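Local coordinates for protein putative surface-anchored fimbrial subunit (Corynebacterium diphtheriae, PDB 3HR6) that forms the shaft of a surface pilus as its major pilin, a rod of tandem Ig-like domains stabilised by isopeptide and disulfide bonds, at residues P286-G290 against D291-R295; A398-S401 against G402-L405; Q373-N377 against V378-T382. One frame throughout, in Å; residues are numbered along the deposited sequence.

Contact 1. Residues P286-G290 against D291-R295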
# COMPACT_ATOMS: atom_id res chain seq x y z
N PRO A 286 3.73 4.07 -6.50
CA PRO A 286 3.41 4.61 -5.20
C PRO A 286 4.56 4.46 -4.20
O PRO A 286 4.54 5.13 -3.16
CB PRO A 286 2.21 3.78 -4.75
CG PRO A 286 2.30 2.52 -5.50
CD PRO A 286 2.98 2.83 -6.78
N GLU A 287 5.52 3.61 -4.52
CA GLU A 287 6.69 3.41 -3.64
C GLU A 287 7.94 4.02 -4.28
O GLU A 287 9.05 3.51 -4.10
CB GLU A 287 6.82 1.92 -3.25
CG GLU A 287 5.46 1.34 -2.69
CD GLU A 287 5.54 -0.09 -2.14
OE1 GLU A 287 6.59 -0.73 -2.39
OE2 GLU A 287 4.57 -0.54 -1.49
N GLU A 288 7.74 5.10 -5.04
CA GLU A 288 8.82 5.96 -5.56
C GLU A 288 9.17 7.04 -4.51
O GLU A 288 8.40 7.29 -3.56
CB GLU A 288 8.33 6.58 -6.85
CG GLU A 288 9.31 7.35 -7.72
CD GLU A 288 8.71 8.64 -8.27
OE1 GLU A 288 7.46 8.81 -8.25
OE2 GLU A 288 9.47 9.52 -8.70
N SER A 289 10.27 7.74 -4.73
CA SER A 289 11.12 8.30 -3.66
C SER A 289 11.25 9.84 -3.57
O SER A 289 10.74 10.44 -2.63
CB SER A 289 12.51 7.72 -3.87
OG SER A 289 12.80 7.78 -5.25
N GLY A 290 11.96 10.44 -4.53
CA GLY A 290 12.41 11.85 -4.46
C GLY A 290 11.44 12.96 -4.05
O GLY A 290 10.24 12.74 -3.83
N ASP A 291 11.97 14.18 -3.96
CA ASP A 291 11.19 15.33 -3.49
C ASP A 291 9.97 15.68 -4.36
O ASP A 291 8.98 16.21 -3.85
CB ASP A 291 12.10 16.57 -3.35
CG ASP A 291 12.78 16.67 -1.97
OD1 ASP A 291 12.62 15.75 -1.13
OD2 ASP A 291 13.47 17.67 -1.73
N ALA A 292 10.02 15.38 -5.66
CA ALA A 292 8.93 15.72 -6.58
C ALA A 292 7.87 14.62 -6.66
O ALA A 292 6.86 14.77 -7.35
CB ALA A 292 9.49 16.02 -7.97
N ALA A 293 8.09 13.52 -5.95
CA ALA A 293 7.24 12.39 -6.10
C ALA A 293 5.85 12.79 -5.59
O ALA A 293 5.73 13.44 -4.54
CB ALA A 293 7.82 11.16 -5.32
N LEU A 294 4.81 12.48 -6.37
CA LEU A 294 3.43 12.53 -5.90
C LEU A 294 3.31 11.57 -4.70
O LEU A 294 3.56 10.36 -4.83
CB LEU A 294 2.45 12.08 -6.99
CG LEU A 294 2.45 12.84 -8.31
CD1 LEU A 294 1.60 12.10 -9.33
CD2 LEU A 294 1.92 14.22 -8.11
N ARG A 295 2.93 12.12 -3.55
CA ARG A 295 2.92 11.36 -2.30
C ARG A 295 1.54 10.75 -2.12
O ARG A 295 0.55 11.46 -2.03
CB ARG A 295 3.34 12.27 -1.14
CG ARG A 295 3.28 11.65 0.28
CD ARG A 295 4.20 10.47 0.42
NE ARG A 295 4.08 9.79 1.72
CZ ARG A 295 4.83 8.75 2.10
NH1 ARG A 295 5.78 8.27 1.29
NH2 ARG A 295 4.65 8.18 3.30
O HOH W 1 3.67 7.81 -2.86
O HOH W 2 5.58 10.35 -7.82
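The amide N of Ala293 turns back to the carbonyl O of Gly290 at 3.1 Å, closing a type I beta turn whose two central residues are Asp291 and Ala292. The bond is fairly straight, 161° at the hydrogen, yet the amide comes in from above the carbonyl plane, 57° out of it, instead of meeting a lone pair. Beside that bond the methyl of Ala293 leans over the same acceptor, its CB 3.3 Å from Gly290 O, and also reaches to within 4.0 Å of Ser289 O. Ala293 CB thus points in toward the 286-290 segment. The carboxylate of Glu288 also approaches the methyl, OE1 lying 3.8 Å from Ala293 CB. Glu288 gets there because CG leaves on the side of its own carbonyl carbon (chi1 -171°) and the chain then bends at the next bond, bringing the carboxylate up to the methyl. The carboxylate continues through solvent: a water donates to Glu288 OE1 at a short 2.5 Å and accepts a weak bond from Leu294 N at 2.7 Å. A second water lies within bonding distance of Pro286 O (2.8 Å) and Leu294 O (3.2 Å), though with other acceptors nearby it need not serve both at once. One direct backbone bond closes the turn, and the waters add a looser link between the two arms. The whole stretch belongs to the loop between strands 268-276 and 297-298. Pro286 packs on Trp274 of the former strand and on Ala190 of strand 187-192, while Glu287 forms a salt bridge with Arg229. Arg295 is bonded through its backbone to Leu105, and Asp291 O receives Asn106 ND2, joining the loop to the N-terminal D1 domain.

Contact 2. Residues A398-S401 against G402-L405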
# COMPACT_ATOMS: atom_id res chain seq x y z
N ALA A 398 7.27 -43.92 1.21
CA ALA A 398 8.14 -44.88 0.57
C ALA A 398 9.53 -44.74 1.16
O ALA A 398 9.91 -43.68 1.69
CB ALA A 398 8.14 -44.70 -0.94
N THR A 399 10.27 -45.84 1.11
CA THR A 399 11.64 -45.84 1.55
C THR A 399 12.48 -46.74 0.65
O THR A 399 12.04 -47.12 -0.43
CB THR A 399 11.68 -46.25 3.01
OG1 THR A 399 12.98 -46.00 3.55
CG2 THR A 399 11.26 -47.73 3.17
N ALA A 400 13.71 -47.02 1.05
CA ALA A 400 14.64 -47.77 0.23
C ALA A 400 14.38 -49.27 0.38
O ALA A 400 13.74 -49.69 1.33
CB ALA A 400 16.06 -47.43 0.60
N SER A 401 14.89 -50.06 -0.57
CA SER A 401 14.82 -51.54 -0.52
C SER A 401 15.33 -52.07 0.81
O SER A 401 16.48 -51.82 1.18
CB SER A 401 15.69 -52.16 -1.62
OG SER A 401 14.98 -52.17 -2.84
N GLY A 402 14.50 -52.86 1.50
CA GLY A 402 14.94 -53.52 2.72
C GLY A 402 14.93 -52.70 4.00
O GLY A 402 15.37 -53.18 5.05
N TYR A 403 14.41 -51.47 3.91
CA TYR A 403 14.23 -50.59 5.05
C TYR A 403 12.77 -50.62 5.50
O TYR A 403 11.89 -50.96 4.71
CB TYR A 403 14.65 -49.14 4.70
CG TYR A 403 16.15 -49.02 4.69
CD1 TYR A 403 16.83 -48.63 5.83
CD2 TYR A 403 16.88 -49.39 3.59
CE1 TYR A 403 18.23 -48.59 5.86
CE2 TYR A 403 18.27 -49.34 3.60
CZ TYR A 403 18.94 -48.95 4.74
OH TYR A 403 20.33 -48.89 4.73
N GLU A 404 12.56 -50.28 6.77
CA GLU A 404 11.23 -50.23 7.40
C GLU A 404 10.68 -48.81 7.33
O GLU A 404 11.33 -47.85 7.73
CB GLU A 404 11.29 -50.61 8.89
CG GLU A 404 12.06 -51.87 9.24
CD GLU A 404 11.35 -53.13 8.80
OE1 GLU A 404 10.16 -53.06 8.43
OE2 GLU A 404 12.00 -54.20 8.82
N LEU A 405 9.44 -48.68 6.87
CA LEU A 405 8.78 -47.39 6.91
C LEU A 405 8.55 -46.90 8.34
O LEU A 405 8.19 -47.66 9.23
CB LEU A 405 7.42 -47.46 6.20
CG LEU A 405 7.50 -47.51 4.68
CD1 LEU A 405 6.25 -48.04 4.02
CD2 LEU A 405 7.85 -46.12 4.12
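Ala398, at the end of strand 391-398, presents its backbone to Leu405, whose CD2 lies 3.7 Å from Ala398 C; between them the chain reverses through a type II beta turn, Ala400 to Tyr403. Thr399 comes next and uses both branches. Its OG1, carried to the carbonyl side by a chi1 of -168°, sits 3.7 Å from Tyr403 CB and makes a weak bond to Asn432 OD1. Its CG2 lies 3.6 Å from Tyr403 O and also touches the passing Leu405 methyl, CD2, the two side chains running in opposite directions. Ala400 supplies the bond that closes the turn: its O accepts Tyr403 N at 3.2 Å, and the same oxygen lies in plane at the edge of the tyrosine ring. The Ala400 methyl packs obliquely on that ring, CB 3.7 Å from Tyr403 CD2, while Phe315 of strand 302-315 meets the ring in an edge-to-face stack. After Ser401, Gly402 takes a positive phi (81°), the left-handed conformation usual for glycine at the third position of a type II turn. The carbonyl before it, Ser401 O, ends 3.4 Å from Tyr403 CD2.

Contact 3. Residues Q373-N377 against V378-T382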
# COMPACT_ATOMS: atom_id res chain seq x y z
N GLN A 373 -2.03 -8.53 10.03
CA GLN A 373 -2.78 -7.46 9.40
C GLN A 373 -3.61 -6.72 10.45
O GLN A 373 -3.82 -7.22 11.56
CB GLN A 373 -3.70 -8.04 8.32
CG GLN A 373 -4.62 -9.12 8.86
CD GLN A 373 -5.19 -10.00 7.77
OE1 GLN A 373 -5.46 -9.54 6.66
NE2 GLN A 373 -5.43 -11.26 8.11
N LEU A 374 -4.15 -5.58 10.05
CA LEU A 374 -4.94 -4.76 10.92
C LEU A 374 -6.34 -5.34 11.10
O LEU A 374 -7.00 -5.73 10.15
CB LEU A 374 -5.00 -3.36 10.31
CG LEU A 374 -5.27 -2.19 11.20
CD1 LEU A 374 -4.18 -2.07 12.24
CD2 LEU A 374 -5.35 -0.97 10.30
N GLU A 375 -6.79 -5.41 12.35
CA GLU A 375 -8.15 -5.80 12.65
C GLU A 375 -8.58 -4.89 13.78
O GLU A 375 -7.90 -4.83 14.81
CB GLU A 375 -8.21 -7.26 13.04
CG GLU A 375 -7.66 -8.15 11.96
CD GLU A 375 -7.82 -9.62 12.22
OE1 GLU A 375 -8.35 -9.99 13.31
OE2 GLU A 375 -7.42 -10.38 11.30
N SER A 376 -9.67 -4.15 13.54
CA SER A 376 -10.12 -3.11 14.48
C SER A 376 -8.97 -2.20 14.91
O SER A 376 -8.75 -1.95 16.10
CB SER A 376 -10.79 -3.77 15.67
OG SER A 376 -11.79 -4.70 15.25
N ASN A 377 -8.23 -1.72 13.92
CA ASN A 377 -7.09 -0.82 14.13
C ASN A 377 -5.96 -1.36 15.01
O ASN A 377 -5.07 -0.61 15.42
CB ASN A 377 -7.58 0.56 14.65
CG ASN A 377 -6.73 1.73 14.11
OD1 ASN A 377 -6.33 1.76 12.93
ND2 ASN A 377 -6.44 2.70 14.99
N VAL A 378 -5.96 -2.67 15.23
CA VAL A 378 -4.85 -3.33 15.92
C VAL A 378 -4.27 -4.43 15.02
O VAL A 378 -5.01 -5.25 14.45
CB VAL A 378 -5.28 -3.98 17.25
CG1 VAL A 378 -6.34 -5.07 17.06
CG2 VAL A 378 -4.07 -4.57 17.96
N MET A 379 -2.96 -4.45 14.93
CA MET A 379 -2.27 -5.50 14.17
C MET A 379 -2.43 -6.83 14.92
O MET A 379 -2.07 -6.96 16.11
CB MET A 379 -0.78 -5.25 14.00
CG MET A 379 -0.34 -4.30 12.98
SD MET A 379 -0.89 -4.73 11.31
CE MET A 379 -0.30 -3.27 10.50
N LYS A 380 -2.94 -7.81 14.18
CA LYS A 380 -3.23 -9.13 14.70
C LYS A 380 -2.67 -10.19 13.74
O LYS A 380 -2.81 -10.08 12.52
CB LYS A 380 -4.75 -9.32 14.86
CG LYS A 380 -5.20 -10.71 15.33
CD LYS A 380 -5.74 -10.71 16.75
CE LYS A 380 -5.79 -12.14 17.32
NZ LYS A 380 -5.69 -13.22 16.28
N TYR A 381 -2.05 -11.22 14.32
CA TYR A 381 -1.59 -12.36 13.56
C TYR A 381 -2.64 -13.46 13.62
O TYR A 381 -3.13 -13.80 14.73
CB TYR A 381 -0.25 -12.90 14.12
CG TYR A 381 0.23 -14.14 13.42
CD1 TYR A 381 0.97 -14.09 12.23
CD2 TYR A 381 -0.12 -15.40 13.90
CE1 TYR A 381 1.38 -15.22 11.56
CE2 TYR A 381 0.29 -16.55 13.23
CZ TYR A 381 1.08 -16.46 12.05
OH TYR A 381 1.48 -17.56 11.35
N THR A 382 -2.96 -14.00 12.45
CA THR A 382 -3.79 -15.17 12.32
C THR A 382 -3.04 -16.30 11.68
O THR A 382 -2.43 -16.14 10.64
CB THR A 382 -5.07 -14.88 11.50
OG1 THR A 382 -5.79 -13.83 12.16
CG2 THR A 382 -5.97 -16.11 11.51
O HOH W 3 -4.89 -11.39 11.23
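Glu375 runs alongside the adjoining strand one atom at a time. Its CB lies 4.0 Å from Val378 O; from there CG swings to the side of the backbone N, and this chi1 of -58° together with the extended chain beyond carries the carboxylate along the strand. CD passes 4.1 Å from Lys380 CB, and OE1 rests 3.8 Å from Lys380 CG, touching the aliphatic part of the lysine, whose NZ, in the conformer described, bonds to Tyr381 O. The other oxygen, OE2, lies 2.7 Å from a water that also has Lys380 O and Thr382 OG1 within bonding distance and, in one conformer of Gln373, accepts from NE2; it cannot donate to every acceptor around it at once. The backbone carrying these side chains is a tight beta hairpin with a two-residue, type I' turn; Ser376 and Asn377 both adopt left-handed backbone angles. Its antiparallel ladder includes Lys380 N to Gln373 O at 2.8 Å, nearly straight at 169°, and Glu375 N to Val378 O, also 2.8 Å. In that same conformer Gln373 OE1 accepts Ala151 N, on the strand leading to the calcium ligand Asp153. On the sheet face bearing Leu374 and Met379, a non-hydrogen-bonded pair, Leu374 CD1 lies 3.5 Å from Val378 N, while the bent methionine folds its SD to 3.5 Å from Gln373 C.

How the contacts relate
From the N terminus, contact 1 comes first, closing a bend in the loop between strands 268-276 and 297-298, where the second domain borders the first. Contact 3 follows as the hairpin joining strands 361-375 and 378-383, with its centre about 28 Å from that of contact 1. Contact 2 comes last, turning the chain between strands 391-398 and 410-412, about 60 Å from contact 1 between centres. The three are in series; none nests in or crosses another, and no two touch. Contact 3 lies in the part of the rod near the calcium site, whereas contact 2 sits at its C-terminal tip.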